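Local coordinates for protein oxalate biosynthetic component 1 (Burkholderia thailandensis, PDB 5IKY) that probably carries out the quorum sensing-dependent synthesis of oxalate as a bifunctional enzyme, combining serine hydrolase and lyase activities in one chain, at residues 990-995 and 1054-1059. Sequence-based numbering, arbitrary orientation.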
loop_
_atom_site.group_PDB
_atom_site.type_symbol
_atom_site.label_atom_id
_atom_site.label_comp_id
_atom_site.label_asym_id
_atom_site.label_seq_id
_atom_site.Cartn_x
_atom_site.Cartn_y
_atom_site.Cartn_z
ATOM N N VAL A 990 7.549 -24.370 -11.957
ATOM C CA VAL A 990 7.633 -23.767 -10.633
ATOM C C VAL A 990 7.786 -22.263 -10.829
ATOM O O VAL A 990 8.788 -21.800 -11.374
ATOM C CB VAL A 990 8.807 -24.320 -9.807
ATOM C CG1 VAL A 990 9.001 -23.493 -8.544
ATOM C CG2 VAL A 990 8.575 -25.783 -9.465
ATOM N N ASP A 991 6.786 -21.505 -10.395
ATOM C CA ASP A 991 6.725 -20.082 -10.705
ATOM C C ASP A 991 7.020 -19.200 -9.495
ATOM O O ASP A 991 6.296 -19.224 -8.499
ATOM C CB ASP A 991 5.349 -19.739 -11.288
ATOM C CG ASP A 991 5.210 -18.269 -11.642
ATOM O OD1 ASP A 991 6.235 -17.606 -11.909
ATOM O OD2 ASP A 991 4.064 -17.779 -11.663
ATOM N N VAL A 992 8.088 -18.414 -9.597
ATOM C CA VAL A 992 8.472 -17.492 -8.536
ATOM C C VAL A 992 8.438 -16.048 -9.035
ATOM O O VAL A 992 9.381 -15.582 -9.675
ATOM C CB VAL A 992 9.881 -17.806 -7.995
ATOM C CG1 VAL A 992 10.199 -16.919 -6.799
ATOM C CG2 VAL A 992 9.996 -19.279 -7.626
ATOM N N THR A 993 7.350 -15.344 -8.745
ATOM C CA THR A 993 7.207 -13.958 -9.182
ATOM C C THR A 993 6.909 -13.037 -8.000
ATOM O O THR A 993 6.077 -13.352 -7.148
ATOM C CB THR A 993 6.098 -13.818 -10.245
ATOM O OG1 THR A 993 6.402 -14.658 -11.366
ATOM C CG2 THR A 993 5.983 -12.377 -10.718
ATOM N N ALA A 994 7.601 -11.903 -7.958
ATOM C CA ALA A 994 7.483 -10.965 -6.848
ATOM C C ALA A 994 6.382 -9.929 -7.069
ATOM O O ALA A 994 6.087 -9.547 -8.201
ATOM C CB ALA A 994 8.816 -10.271 -6.609
ATOM N N PHE A 995 5.785 -9.472 -5.973
ATOM C CA PHE A 995 4.707 -8.491 -6.030
ATOM C C PHE A 995 5.186 -7.143 -6.555
ATOM O O PHE A 995 4.465 -6.460 -7.278
ATOM C CB PHE A 995 4.078 -8.317 -4.648
ATOM C CG PHE A 995 3.156 -7.135 -4.544
ATOM C CD1 PHE A 995 1.914 -7.151 -5.160
ATOM C CD2 PHE A 995 3.525 -6.014 -3.819
ATOM C CE1 PHE A 995 1.061 -6.066 -5.062
ATOM C CE2 PHE A 995 2.677 -4.927 -3.715
ATOM C CZ PHE A 995 1.444 -4.952 -4.338
ATOM N N THR A 1054 3.354 -17.355 -3.552
ATOM C CA THR A 1054 2.661 -16.116 -3.221
ATOM C C THR A 1054 3.348 -15.392 -2.068
ATOM O O THR A 1054 3.975 -16.019 -1.215
ATOM C CB THR A 1054 1.185 -16.369 -2.851
ATOM O OG1 THR A 1054 1.115 -17.183 -1.673
ATOM C CG2 THR A 1054 0.460 -17.067 -3.992
ATOM N N GLY A 1055 3.225 -14.068 -2.054
ATOM C CA GLY A 1055 3.801 -13.255 -0.999
ATOM C C GLY A 1055 5.250 -12.895 -1.255
ATOM O O GLY A 1055 5.893 -12.241 -0.434
ATOM N N VAL A 1056 5.767 -13.327 -2.400
ATOM C CA VAL A 1056 7.141 -13.028 -2.774
ATOM C C VAL A 1056 7.294 -11.546 -3.100
ATOM O O VAL A 1056 6.473 -10.970 -3.812
ATOM C CB VAL A 1056 7.597 -13.865 -3.988
ATOM C CG1 VAL A 1056 9.044 -13.551 -4.345
ATOM C CG2 VAL A 1056 7.427 -15.350 -3.707
ATOM N N PHE A 1057 8.339 -10.931 -2.556
ATOM C CA PHE A 1057 8.708 -9.575 -2.942
ATOM C C PHE A 1057 10.213 -9.398 -2.793
ATOM O O PHE A 1057 10.869 -10.171 -2.097
ATOM C CB PHE A 1057 7.944 -8.533 -2.116
ATOM C CG PHE A 1057 8.282 -8.541 -0.651
ATOM C CD1 PHE A 1057 7.596 -9.363 0.228
ATOM C CD2 PHE A 1057 9.273 -7.710 -0.150
ATOM C CE1 PHE A 1057 7.901 -9.366 1.576
ATOM C CE2 PHE A 1057 9.583 -7.711 1.196
ATOM C CZ PHE A 1057 8.897 -8.540 2.060
ATOM N N LEU A 1058 10.759 -8.385 -3.457
ATOM C CA LEU A 1058 12.199 -8.167 -3.454
ATOM C C LEU A 1058 12.548 -6.771 -2.957
ATOM O O LEU A 1058 12.015 -5.776 -3.448
ATOM C CB LEU A 1058 12.774 -8.377 -4.857
ATOM C CG LEU A 1058 12.414 -9.691 -5.552
ATOM C CD1 LEU A 1058 13.041 -9.751 -6.938
ATOM C CD2 LEU A 1058 12.845 -10.883 -4.710
ATOM N N LEU A 1059 13.448 -6.706 -1.983
ATOM C CA LEU A 1059 13.907 -5.427 -1.457
ATOM C C LEU A 1059 15.028 -4.863 -2.318
ATOM O O LEU A 1059 15.823 -5.613 -2.886
ATOM C CB LEU A 1059 14.381 -5.579 -0.010
ATOM C CG LEU A 1059 13.299 -5.842 1.041
ATOM C CD1 LEU A 1059 13.900 -5.846 2.440
ATOM C CD2 LEU A 1059 12.180 -4.814 0.934
#
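Val1056 turns its side chain onto the backbone of Thr993 and Ala994: its CB sits 3.5 Å from Thr993 O, and CG1, anti to the backbone N (chi1 -179°), reaches the flank of Ala994, 4.0 Å from Ala994 CB. The same CG1 approaches Val992 CG1 more loosely, at 4.3 Å. Ala994 CB meets backbone as well as side chain, lying 3.7 Å from Phe1057 CA and 3.8 Å from Leu1058 CG. One hydrogen bond joins the two segments, a short one from Phe995 N to Val1056 O at 2.7 Å, with the donor tilted 22° from the carbonyl plane; Ala994 CA adds a CA-H...O contact to that oxygen. Within the C-terminal alpha/beta-hydrolase region, strands 988-992 and 1049-1054 are parallel neighbours in the mixed sheet, and the chain continuing from their C-terminal ends meets here, the touching parts, 992-995 and 1056-1058, running 71° apart. Both aromatic rings lead away from the contact: with CG anti to the backbone N, Phe995 turns to Ile1011, while Phe1057 stacks on Tyr1032. Within 990-995, Thr993 OG1 donates to Asp991 OD1 at 3.0 Å, on the syn side of the carboxylate, and both atoms also bond Ser976.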